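Local coordinates for microcompartments protein (Desulfitobacterium hafniense, PDB 3NWG), which probably serves as a shell subunit built of two BMC domains, assembling with copies of itself into the protein coat of a bacterial microcompartment, at residues G16-D21 and K61-H66; A27-L32 and Q54-A59; E33-P36 and Y42-L45; F72-V77 and A111-A116; F103-L108 and I126-G131. All coordinates share one frame; numbering follows the deposited sequence.

Overall arrangement
From the N terminus, the first three loops nest within the first BMC domain. Contact 1 closes the widest, joining helix 13-26 to the C-terminal end of helix 50-64. Inside it contact 2 brings the start of strand 29-36 against the same helix 50-64, and inside that contact 3 zips strands 29-36 and 42-48 into a hairpin. Contact 4 opens only after contact 1 has closed, and ties the end of strand 68-74 to helix 105-117 of the second domain. Contact 5 crosses it: its first segment precedes residues 111-116 and its second follows them. Contact 5 joins helix 105-117 to strand 122-127 within the second domain, and Ile-105 and Ile-128 also touch contact 3.

Contact 1: residues G16-D21 and K61-H66; sequences GIEAAD and KTMAAH
Ala-19 and Ala-64 meet methyl to methyl, their CB atoms 4.1 Å apart, and with Met-63 and Glu-18 they make up the meeting of two helices. The apolar part is built from small groups. Besides the alanine pair, CB of Met-63 lies 4.2 Å from CA of Ala-19, so the second helix rests almost directly on the backbone of the first. The CA atoms of Ala-19 and Met-63 are only 5.4 Å apart, a spacing that the single methyl of alanine suits well.

The second kind of contact sets a methyl group against a carboxylate. Met-63 is a selenomethionine, and its chain bends at both chi2 and chi3, near -55° and -51°, which carries CE back over the flat of the Glu-18 carboxylate. Glu-18 comes to meet it with an extended chain, and the two side chains cross at about a right angle, with CE of Met-63 also 3.8 Å from CG of Glu-18. This is van der Waals packing beside a charged group: no hydrogen bond passes between the segments.

The helix of Met-63 ends here, for Ala-65 takes a positive phi and the carbonyl of Ala-64 is bonded by the hydroxyl of Ser-67. On its other sides helix 13-26 lies on strand 42-48, with Ile-17 on Tyr-42 and Ala-20 on Val-44, and faces a second subunit. There Glu-18 packs on Val-168 of that subunit, and Asp-21 accepts a hydrogen bond from the backbone of its His-174. Both helices lie side by side on one face of the first BMC domain's antiparallel sheet.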
# COMPACT_ATOMS: atom_id res chain seq x y z
N GLY A 16 0.98 -16.25 -21.01
CA GLY A 16 0.45 -16.66 -19.72
C GLY A 16 -0.95 -16.11 -19.53
O GLY A 16 -1.83 -16.79 -19.00
N ILE A 17 -1.16 -14.87 -19.97
CA ILE A 17 -2.47 -14.26 -19.87
C ILE A 17 -3.46 -14.94 -20.83
O ILE A 17 -4.63 -15.10 -20.49
CB ILE A 17 -2.39 -12.75 -20.07
CG1 ILE A 17 -1.71 -12.12 -18.84
CG2 ILE A 17 -3.76 -12.15 -20.32
CD1 ILE A 17 -1.29 -10.64 -19.03
N GLU A 18 -2.99 -15.36 -22.00
CA GLU A 18 -3.83 -16.04 -22.97
C GLU A 18 -4.11 -17.44 -22.47
O GLU A 18 -5.22 -17.97 -22.65
CB GLU A 18 -3.14 -16.11 -24.33
CG GLU A 18 -4.03 -16.65 -25.46
CD GLU A 18 -3.25 -16.87 -26.77
OE1 GLU A 18 -2.17 -17.50 -26.76
OE2 GLU A 18 -3.74 -16.43 -27.85
N ALA A 19 -3.11 -18.06 -21.84
CA ALA A 19 -3.29 -19.40 -21.32
C ALA A 19 -4.33 -19.36 -20.21
O ALA A 19 -5.19 -20.23 -20.13
CB ALA A 19 -1.97 -19.97 -20.83
N ALA A 20 -4.26 -18.32 -19.37
CA ALA A 20 -5.17 -18.20 -18.22
C ALA A 20 -6.60 -18.04 -18.71
O ALA A 20 -7.52 -18.58 -18.11
CB ALA A 20 -4.77 -17.03 -17.33
N ASP A 21 -6.76 -17.33 -19.81
CA ASP A 21 -8.07 -17.10 -20.40
C ASP A 21 -8.68 -18.41 -20.88
O ASP A 21 -9.86 -18.65 -20.66
CB ASP A 21 -7.94 -16.14 -21.58
CG ASP A 21 -9.29 -15.71 -22.14
OD1 ASP A 21 -9.96 -14.92 -21.44
OD2 ASP A 21 -9.67 -16.16 -23.25
N LYS A 61 -2.18 -25.53 -21.75
CA LYS A 61 -1.06 -26.14 -22.50
C LYS A 61 -1.26 -25.98 -24.01
O LYS A 61 -0.28 -25.80 -24.76
CB LYS A 61 -0.92 -27.63 -22.15
CG LYS A 61 -0.38 -27.91 -20.74
CD LYS A 61 -0.35 -29.43 -20.43
CE LYS A 61 0.71 -30.15 -21.31
NZ LYS A 61 1.05 -31.54 -20.86
N THR A 62 -2.52 -26.04 -24.45
CA THR A 62 -2.87 -25.85 -25.85
C THR A 62 -2.54 -24.44 -26.32
O THR A 62 -1.89 -24.29 -27.34
CB THR A 62 -4.36 -26.14 -26.12
OG1 THR A 62 -4.68 -27.45 -25.64
CG2 THR A 62 -4.66 -26.10 -27.60
N MSE A 63 -2.99 -23.43 -25.59
CA MSE A 63 -2.73 -22.05 -25.99
C MSE A 63 -1.27 -21.70 -25.87
O MSE A 63 -0.70 -21.15 -26.81
CB MSE A 63 -3.58 -21.05 -25.21
CG MSE A 63 -5.09 -21.21 -25.45
SE MSE A 63 -5.68 -21.13 -27.31
CE MSE A 63 -4.80 -19.50 -27.80
N ALA A 64 -0.66 -22.04 -24.74
CA ALA A 64 0.73 -21.70 -24.49
C ALA A 64 1.78 -22.51 -25.29
O ALA A 64 2.87 -22.02 -25.54
CB ALA A 64 1.01 -21.73 -23.00
N ALA A 65 1.45 -23.73 -25.71
CA ALA A 65 2.34 -24.51 -26.61
C ALA A 65 3.83 -24.59 -26.19
O ALA A 65 4.14 -25.19 -25.16
CB ALA A 65 2.18 -24.06 -28.09
N HIS A 66 4.74 -24.00 -26.96
CA HIS A 66 6.18 -24.15 -26.67
C HIS A 66 6.74 -23.26 -25.54
O HIS A 66 7.91 -23.41 -25.13
CB HIS A 66 7.02 -23.92 -27.92
CG HIS A 66 6.83 -24.95 -28.98
ND1 HIS A 66 7.48 -26.17 -28.96
CD2 HIS A 66 6.08 -24.94 -30.11
CE1 HIS A 66 7.14 -26.86 -30.03
NE2 HIS A 66 6.29 -26.14 -30.75

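Contact 2: residues A27-L32 and Q54-A59; sequences AQVDLL and QSSVTA
Val-29 spreads both its methyl groups over the side chain of Ser-56. CG1 of Val-29 lies 3.9 Å from CB of Ser-56, while CG2 of Val-29 comes to 3.4 Å from OG of Ser-56 and so covers the hydroxyl end. A branched residue suits this place because its two methyls lie alongside the CB-OG bond of the serine, one beside each atom. With chi1 at -64°, CG1 stands anti to the carbonyl carbon and CG2 sits between the two backbone branches, and both reach the helix.

Two residues earlier in the chain the contact is smaller. The methyl of Ala-27 meets Ser-55, CB to CB, at 4.1 Å. The backbones come near at this end, with 6.0 Å between CA of Ala-27 and CA of Ser-56, and the small residues fit the narrow separation. Between Ala-27 and Val-29 the chain makes an inverse gamma turn centred on Gln-28, closed by a weak bond of 2.9 Å from N of Val-29 to O of Ala-27. The turn lets both flanking side chains point to helix 50-64 as the chain enters the sheet.

Neither serine spends its hydroxyl on the strand. OG of Ser-56 is bonded to the carbonyl of Met-23 in helix 13-26, and OG of Ser-55 to the carbonyl of Ala-51, one turn back in its own helix. Helix 50-64 here packs on one face of the first BMC domain's four-stranded antiparallel sheet, Ser-56 touching Ile-46 and Val-57 Val-8. The contact is thus van der Waals packing, one methyl lying against a hydroxyl already bonded to Met-23.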
# COMPACT_ATOMS: atom_id res chain seq x y z
N ALA A 27 -13.71 -25.06 -18.43
CA ALA A 27 -14.46 -25.90 -17.50
C ALA A 27 -14.74 -25.08 -16.25
O ALA A 27 -14.19 -23.99 -16.12
CB ALA A 27 -13.66 -27.16 -17.16
N GLN A 28 -15.60 -25.57 -15.35
CA GLN A 28 -15.88 -24.88 -14.08
C GLN A 28 -14.70 -25.02 -13.12
O GLN A 28 -14.63 -25.98 -12.35
CB GLN A 28 -17.17 -25.36 -13.40
CG GLN A 28 -18.46 -24.48 -13.64
CD GLN A 28 -18.26 -22.94 -13.43
OE1 GLN A 28 -17.44 -22.49 -12.60
NE2 GLN A 28 -19.01 -22.14 -14.21
N VAL A 29 -13.78 -24.07 -13.20
CA VAL A 29 -12.65 -23.99 -12.28
C VAL A 29 -12.59 -22.58 -11.69
O VAL A 29 -13.08 -21.62 -12.30
CB VAL A 29 -11.27 -24.36 -12.93
CG1 VAL A 29 -11.24 -25.83 -13.38
CG2 VAL A 29 -10.92 -23.43 -14.08
N ASP A 30 -12.01 -22.46 -10.50
CA ASP A 30 -11.76 -21.17 -9.90
C ASP A 30 -10.29 -20.83 -10.07
O ASP A 30 -9.44 -21.72 -10.03
CB ASP A 30 -12.14 -21.17 -8.41
CG ASP A 30 -13.67 -20.96 -8.17
OD1 ASP A 30 -14.49 -21.06 -9.11
OD2 ASP A 30 -14.04 -20.68 -7.01
N LEU A 31 -10.01 -19.56 -10.29
CA LEU A 31 -8.63 -19.07 -10.33
C LEU A 31 -8.11 -18.78 -8.93
O LEU A 31 -8.73 -18.03 -8.16
CB LEU A 31 -8.53 -17.82 -11.19
CG LEU A 31 -7.16 -17.21 -11.41
CD1 LEU A 31 -6.28 -18.08 -12.33
CD2 LEU A 31 -7.34 -15.82 -12.01
N LEU A 32 -6.98 -19.38 -8.59
CA LEU A 32 -6.30 -19.12 -7.33
C LEU A 32 -5.26 -18.02 -7.50
O LEU A 32 -5.17 -17.10 -6.69
CB LEU A 32 -5.59 -20.39 -6.85
CG LEU A 32 -6.47 -21.59 -6.54
CD1 LEU A 32 -5.59 -22.81 -6.43
CD2 LEU A 32 -7.23 -21.34 -5.27
N GLN A 54 -8.45 -30.99 -15.18
CA GLN A 54 -7.71 -31.61 -16.28
C GLN A 54 -7.97 -30.93 -17.60
O GLN A 54 -7.06 -30.83 -18.44
CB GLN A 54 -8.00 -33.10 -16.38
CG GLN A 54 -7.35 -33.73 -17.62
CD GLN A 54 -5.83 -33.78 -17.52
OE1 GLN A 54 -5.27 -34.66 -16.85
NE2 GLN A 54 -5.14 -32.83 -18.19
N SER A 55 -9.20 -30.44 -17.80
CA SER A 55 -9.56 -29.79 -19.07
C SER A 55 -8.92 -28.42 -19.12
O SER A 55 -8.35 -28.01 -20.14
CB SER A 55 -11.07 -29.65 -19.19
OG SER A 55 -11.71 -30.90 -19.00
N SER A 56 -9.02 -27.72 -18.00
CA SER A 56 -8.46 -26.41 -17.84
C SER A 56 -6.95 -26.43 -18.11
O SER A 56 -6.44 -25.61 -18.89
CB SER A 56 -8.77 -25.94 -16.43
OG SER A 56 -8.50 -24.57 -16.25
N VAL A 57 -6.23 -27.37 -17.50
CA VAL A 57 -4.78 -27.49 -17.73
C VAL A 57 -4.42 -27.82 -19.19
O VAL A 57 -3.52 -27.19 -19.77
CB VAL A 57 -4.09 -28.46 -16.73
CG1 VAL A 57 -2.64 -28.74 -17.14
CG2 VAL A 57 -4.16 -27.90 -15.31
N THR A 58 -5.12 -28.78 -19.80
CA THR A 58 -4.92 -29.07 -21.22
C THR A 58 -5.19 -27.84 -22.08
O THR A 58 -4.44 -27.55 -23.02
CB THR A 58 -5.78 -30.26 -21.70
OG1 THR A 58 -5.41 -31.44 -20.97
CG2 THR A 58 -5.59 -30.50 -23.22
N ALA A 59 -6.24 -27.08 -21.75
CA ALA A 59 -6.56 -25.86 -22.49
C ALA A 59 -5.38 -24.88 -22.49
O ALA A 59 -5.01 -24.34 -23.55
CB ALA A 59 -7.79 -25.21 -21.91

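Contact 3: residues E33-P36 and Y42-L45; sequences EAKP and YIVL
Tyr-42 lays its ring across the neighbouring strand, with the carbonyl carbon of Lys-35 over one face and off centre. The Pro-36 ring runs beside it, pointing the same way, CD of Pro-36 3.7 Å from CE1 of Tyr-42. With CG anti to the backbone N (chi1 -164°), the phenol reaches back to Ala-34, whose CB is 3.6 Å from OH of Tyr-42. On the Glu-33 face of the sheet, CB of Glu-33 packs 3.8 Å from CD1 of Leu-45, and CG of Glu-33 3.9 Å from CD1 of Ile-43.

Four backbone bonds hold these pairs in antiparallel register: Glu-33 and Leu-45 exchange two, the shorter 2.7 Å from N of Leu-45 to O of Glu-33, and Lys-35 and Ile-43 two more. Proline, lacking an N-H, suits the non-hydrogen-bonded position opposite Tyr-42.

Farther out, helix 13-26 covers the Tyr-42 and Val-44 face, while on the other NZ of Lys-35 bonds to the carbonyl of Ile-128 in the second domain. The phenol hydroxyl binds a glycerol, probably from crystallisation. Backbone chemistry is thus split: the Glu-33 and Lys-35 pairs bond within the hairpin, while Tyr-42 and Val-44 turn theirs to strand 4-10.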
# COMPACT_ATOMS: atom_id res chain seq x y z
N GLU A 33 -4.46 -18.16 -8.56
CA GLU A 33 -3.31 -17.31 -8.78
C GLU A 33 -3.04 -17.22 -10.28
O GLU A 33 -3.04 -18.24 -10.98
CB GLU A 33 -2.07 -17.86 -8.04
CG GLU A 33 -0.94 -16.86 -7.85
CD GLU A 33 -1.36 -15.66 -7.03
OE1 GLU A 33 -1.71 -14.61 -7.64
OE2 GLU A 33 -1.38 -15.76 -5.78
N ALA A 34 -2.85 -16.00 -10.74
CA ALA A 34 -2.37 -15.72 -12.09
C ALA A 34 -1.45 -14.51 -11.98
O ALA A 34 -1.90 -13.37 -11.76
CB ALA A 34 -3.53 -15.44 -13.02
N LYS A 35 -0.14 -14.75 -12.12
CA LYS A 35 0.82 -13.68 -11.86
C LYS A 35 2.20 -13.95 -12.44
O LYS A 35 2.59 -15.10 -12.59
CB LYS A 35 0.90 -13.39 -10.36
CG LYS A 35 1.53 -14.50 -9.51
CD LYS A 35 1.75 -14.02 -8.09
CE LYS A 35 2.80 -14.84 -7.38
NZ LYS A 35 3.45 -14.01 -6.31
N PRO A 36 2.93 -12.88 -12.77
CA PRO A 36 4.32 -13.05 -13.19
C PRO A 36 5.15 -13.42 -11.98
O PRO A 36 4.99 -12.82 -10.93
CB PRO A 36 4.71 -11.65 -13.68
CG PRO A 36 3.43 -10.91 -13.86
CD PRO A 36 2.50 -11.48 -12.86
N TYR A 42 5.26 -16.67 -16.02
CA TYR A 42 3.92 -16.37 -15.59
C TYR A 42 3.34 -17.69 -15.11
O TYR A 42 3.53 -18.74 -15.75
CB TYR A 42 3.11 -15.84 -16.75
CG TYR A 42 1.83 -15.16 -16.33
CD1 TYR A 42 1.82 -13.82 -15.97
CD2 TYR A 42 0.61 -15.86 -16.30
CE1 TYR A 42 0.66 -13.18 -15.59
CE2 TYR A 42 -0.56 -15.23 -15.93
CZ TYR A 42 -0.52 -13.89 -15.57
OH TYR A 42 -1.67 -13.23 -15.20
N ILE A 43 2.65 -17.66 -13.99
CA ILE A 43 2.09 -18.88 -13.44
C ILE A 43 0.58 -18.76 -13.31
O ILE A 43 0.05 -17.68 -13.02
CB ILE A 43 2.75 -19.29 -12.08
CG1 ILE A 43 2.25 -18.44 -10.90
CG2 ILE A 43 4.27 -19.29 -12.16
CD1 ILE A 43 1.36 -19.22 -9.94
N VAL A 44 -0.10 -19.88 -13.54
CA VAL A 44 -1.53 -19.95 -13.32
C VAL A 44 -1.82 -21.13 -12.44
O VAL A 44 -1.36 -22.25 -12.69
CB VAL A 44 -2.35 -20.02 -14.64
CG1 VAL A 44 -3.83 -19.99 -14.37
CG2 VAL A 44 -1.96 -18.87 -15.58
N LEU A 45 -2.58 -20.85 -11.39
CA LEU A 45 -3.05 -21.87 -10.46
C LEU A 45 -4.57 -21.81 -10.41
O LEU A 45 -5.16 -20.73 -10.26
CB LEU A 45 -2.50 -21.65 -9.06
CG LEU A 45 -1.04 -21.97 -8.77
CD1 LEU A 45 -0.65 -21.37 -7.45
CD2 LEU A 45 -0.81 -23.47 -8.75

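Contact 4: residues F72-V77 and A111-A116; sequences FILPNV and AADTAA
OD1 of Asp-113 lies 3.3 Å from CA of Val-77 and accepts a hydrogen bond from the backbone N of His-78, the next residue along. The other oxygen, OD2, forms a salt bridge with NZ of Lys-117, one turn farther on in the same helix. With each oxygen bonded to a different group, rotation of the carboxylate is restrained. Lys-117 also donates to the carbonyl of Asn-76, so its ammonium bridges the helix and the loop a second time. Aspartate suits the place because it is short enough to bring its carboxylate to the loop backbone while it remains beside the lysine of its own helix.

Two apolar side chains lie against this group. CD1 of Leu-74 sits 3.3 Å from OD2 of Asp-113 and 3.5 Å from its CG, and CG2 of Val-77 is 3.6 Å from OD1. Both side chains lie aslant to that of Asp-113. With its CG anti to the backbone N (chi1 178°), Asp-113 stretches straight off the helix to meet them. Burial beside these hydrocarbons would tend to raise the cost of a bare charge, which the lysine and the N-H of His-78 probably offset.

The chain leaves strand 68-74 here. Asn-76 takes a left-handed backbone conformation as the loop turns, while Leu-74 and Val-77 both touch Ile-5 of strand 4-10. Behind the contact helix 105-117 packs on helix 144-160 through Thr-114 and Ala-115, and Phe-72 lies on Ala-106 and Val-110 of helix 105-117. The strand end and following loop thus join a helix of the second domain.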
# COMPACT_ATOMS: atom_id res chain seq x y z
N PHE A 72 1.17 -29.05 -14.04
CA PHE A 72 1.09 -29.99 -12.94
C PHE A 72 -0.33 -30.07 -12.41
O PHE A 72 -1.05 -29.07 -12.40
CB PHE A 72 2.06 -29.57 -11.83
CG PHE A 72 1.91 -30.36 -10.55
CD1 PHE A 72 2.43 -31.65 -10.45
CD2 PHE A 72 1.21 -29.83 -9.47
CE1 PHE A 72 2.28 -32.39 -9.29
CE2 PHE A 72 1.05 -30.57 -8.30
CZ PHE A 72 1.58 -31.85 -8.21
N ILE A 73 -0.73 -31.26 -11.95
CA ILE A 73 -2.04 -31.48 -11.32
C ILE A 73 -1.93 -32.36 -10.08
O ILE A 73 -1.33 -33.44 -10.12
CB ILE A 73 -3.05 -32.12 -12.30
CG1 ILE A 73 -3.45 -31.13 -13.40
CG2 ILE A 73 -4.30 -32.63 -11.54
CD1 ILE A 73 -4.07 -31.79 -14.59
N LEU A 74 -2.52 -31.88 -8.98
CA LEU A 74 -2.55 -32.63 -7.73
C LEU A 74 -4.00 -32.85 -7.32
O LEU A 74 -4.67 -31.93 -6.87
CB LEU A 74 -1.76 -31.91 -6.63
CG LEU A 74 -1.29 -32.59 -5.31
CD1 LEU A 74 -2.33 -32.52 -4.23
CD2 LEU A 74 -0.81 -34.03 -5.49
N PRO A 75 -4.49 -34.09 -7.51
CA PRO A 75 -5.83 -34.51 -7.15
C PRO A 75 -6.02 -34.66 -5.65
O PRO A 75 -5.08 -35.04 -4.94
CB PRO A 75 -5.95 -35.88 -7.81
CG PRO A 75 -4.55 -36.39 -7.83
CD PRO A 75 -3.74 -35.17 -8.18
N ASN A 76 -7.23 -34.39 -5.18
CA ASN A 76 -7.60 -34.58 -3.78
C ASN A 76 -6.71 -33.76 -2.88
O ASN A 76 -6.14 -34.27 -1.91
CB ASN A 76 -7.56 -36.07 -3.38
CG ASN A 76 -8.14 -37.00 -4.46
OD1 ASN A 76 -9.18 -36.71 -5.09
ND2 ASN A 76 -7.46 -38.12 -4.68
N VAL A 77 -6.56 -32.48 -3.23
CA VAL A 77 -5.72 -31.57 -2.48
C VAL A 77 -6.40 -31.19 -1.17
O VAL A 77 -7.63 -31.04 -1.11
CB VAL A 77 -5.38 -30.32 -3.30
CG1 VAL A 77 -6.63 -29.47 -3.55
CG2 VAL A 77 -4.31 -29.49 -2.58
N ALA A 111 4.38 -30.80 -1.19
CA ALA A 111 4.89 -30.78 0.18
C ALA A 111 3.88 -30.22 1.17
O ALA A 111 3.66 -30.80 2.24
CB ALA A 111 6.17 -30.00 0.26
N ALA A 112 3.27 -29.08 0.81
CA ALA A 112 2.23 -28.49 1.63
C ALA A 112 1.07 -29.47 1.82
O ALA A 112 0.58 -29.64 2.92
CB ALA A 112 1.75 -27.17 1.02
N ASP A 113 0.67 -30.14 0.73
CA ASP A 113 -0.47 -31.04 0.76
C ASP A 113 -0.17 -32.26 1.61
O ASP A 113 -0.99 -32.68 2.42
CB ASP A 113 -0.89 -31.43 -0.67
CG ASP A 113 -2.06 -32.42 -0.70
OD1 ASP A 113 -3.21 -32.04 -0.35
OD2 ASP A 113 -1.81 -33.58 -1.10
N THR A 114 1.02 -32.82 1.44
CA THR A 114 1.44 -33.93 2.27
C THR A 114 1.55 -33.48 3.74
O THR A 114 1.10 -34.18 4.65
CB THR A 114 2.75 -34.57 1.76
OG1 THR A 114 2.52 -35.17 0.47
CG2 THR A 114 3.24 -35.68 2.72
N ALA A 115 2.10 -32.30 3.98
CA ALA A 115 2.19 -31.79 5.34
C ALA A 115 0.81 -31.71 5.97
O ALA A 115 0.58 -32.28 7.02
CB ALA A 115 2.90 -30.43 5.38
N ALA A 116 -0.13 -31.04 5.31
CA ALA A 116 -1.47 -30.87 5.86
C ALA A 116 -2.20 -32.20 6.09
O ALA A 116 -3.02 -32.31 6.99
CB ALA A 116 -2.30 -29.96 4.98

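Contact 5: residues F103-L108 and I126-G131; sequences FSIASL and IRIGMG
Ile-105 directs its CB toward Ile-128 and splits there into two branches. A chi1 of -67° sets CG1 beside the backbone N and leaves CG2 anti to it, and CG2 comes to 3.6 Å from CG1 of Ile-128. On the other branch CG1 of Ile-105 lies 3.8 Å from that same CG1 of Ile-128, and CD1 at the tip runs on to meet CG2 of Ile-128, also at 3.8 Å. The two isoleucines cross at about a right angle, and each carbon of Ile-105 beyond CB has a partner in Ile-128.

One turn along the helix, Leu-108 makes the second contact with one of its two methyls. CD2 of Leu-108 is 3.6 Å from CG2 of Ile-126, the side chains sliding past each other in opposite directions, and it reaches CD1 of Ile-128 at 4.2 Å. Ser-104, at the N-cap position, starts the helix that presents both residues on one side. Just after Ile-128, the backbone angles of Gly-129 call for glycine.

Other parts of the fold enclose the cluster. Ile-126 packs on helix 79-85, and Ile-105 on Leu-7 and Glu-9 of the first domain, so this core borders the joint between the domains. Built of branched aliphatic groups, the contact itself rests on dispersion and the exclusion of water, with no hydrogen bond between the segments.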
# COMPACT_ATOMS: atom_id res chain seq x y z
N PHE A 103 12.41 -25.54 -4.59
CA PHE A 103 12.85 -24.87 -5.81
C PHE A 103 11.75 -24.70 -6.88
O PHE A 103 11.92 -23.92 -7.83
CB PHE A 103 14.04 -25.64 -6.41
CG PHE A 103 15.36 -25.38 -5.71
CD1 PHE A 103 15.95 -24.11 -5.74
CD2 PHE A 103 16.01 -26.41 -5.03
CE1 PHE A 103 17.17 -23.87 -5.10
CE2 PHE A 103 17.25 -26.18 -4.37
CZ PHE A 103 17.82 -24.90 -4.41
N SER A 104 10.63 -25.42 -6.74
CA SER A 104 9.54 -25.37 -7.72
C SER A 104 8.18 -25.28 -7.03
O SER A 104 8.00 -25.80 -5.92
CB SER A 104 9.58 -26.60 -8.61
OG SER A 104 8.76 -27.64 -8.10
N ILE A 105 7.23 -24.65 -7.71
CA ILE A 105 5.88 -24.49 -7.17
C ILE A 105 5.17 -25.83 -7.06
O ILE A 105 4.40 -26.06 -6.12
CB ILE A 105 5.06 -23.50 -8.03
CG1 ILE A 105 5.64 -22.08 -7.91
CG2 ILE A 105 3.58 -23.53 -7.64
CD1 ILE A 105 5.13 -21.08 -8.94
N ALA A 106 5.43 -26.73 -8.01
CA ALA A 106 4.82 -28.06 -7.97
C ALA A 106 5.26 -28.81 -6.71
O ALA A 106 4.42 -29.28 -5.94
CB ALA A 106 5.16 -28.85 -9.23
N SER A 107 6.56 -28.92 -6.51
CA SER A 107 7.07 -29.59 -5.32
C SER A 107 6.55 -28.91 -4.06
O SER A 107 6.21 -29.59 -3.09
CB SER A 107 8.59 -29.64 -5.31
OG SER A 107 9.10 -28.37 -5.60
N LEU A 108 6.43 -27.59 -4.06
CA LEU A 108 5.82 -26.97 -2.89
C LEU A 108 4.37 -27.43 -2.66
O LEU A 108 4.01 -27.78 -1.54
CB LEU A 108 5.88 -25.44 -2.91
CG LEU A 108 5.48 -25.02 -1.49
CD1 LEU A 108 6.68 -25.06 -0.54
CD2 LEU A 108 4.74 -23.72 -1.44
N ILE A 126 1.43 -19.80 2.32
CA ILE A 126 2.16 -20.32 1.19
C ILE A 126 2.65 -19.14 0.36
O ILE A 126 1.90 -18.21 0.09
CB ILE A 126 1.29 -21.28 0.35
CG1 ILE A 126 1.06 -22.58 1.13
CG2 ILE A 126 1.91 -21.54 -1.01
CD1 ILE A 126 0.09 -23.58 0.49
N ARG A 127 3.91 -19.17 -0.03
CA ARG A 127 4.41 -18.13 -0.90
C ARG A 127 4.97 -18.72 -2.16
O ARG A 127 6.04 -19.31 -2.17
CB ARG A 127 5.44 -17.25 -0.18
CG ARG A 127 4.87 -16.46 0.98
CD ARG A 127 4.43 -15.06 0.59
NE ARG A 127 4.73 -14.14 1.69
CZ ARG A 127 5.83 -13.38 1.77
NH1 ARG A 127 6.01 -12.59 2.83
NH2 ARG A 127 6.74 -13.40 0.80
N ILE A 128 4.18 -18.58 -3.22
CA ILE A 128 4.58 -18.86 -4.58
C ILE A 128 5.35 -17.63 -5.12
O ILE A 128 4.94 -16.49 -4.88
CB ILE A 128 3.30 -19.13 -5.42
CG1 ILE A 128 3.08 -20.63 -5.58
CG2 ILE A 128 3.37 -18.50 -6.79
CD1 ILE A 128 2.75 -21.37 -4.31
N GLY A 129 6.46 -17.85 -5.82
CA GLY A 129 7.19 -16.71 -6.40
C GLY A 129 8.59 -16.52 -5.85
O GLY A 129 9.48 -17.33 -6.15
N MSE A 130 8.84 -15.44 -5.09
CA MSE A 130 7.95 -14.28 -4.95
C MSE A 130 8.79 -13.03 -5.23
O MSE A 130 8.57 -11.97 -4.61
CB MSE A 130 7.34 -14.17 -3.53
CG MSE A 130 7.50 -15.38 -2.59
SE MSE A 130 9.26 -15.62 -1.67
CE MSE A 130 9.51 -13.84 -0.87
N GLY A 131 9.75 -13.15 -6.14
CA GLY A 131 10.73 -12.09 -6.39
C GLY A 131 12.00 -12.22 -5.54
O GLY A 131 12.21 -11.43 -4.60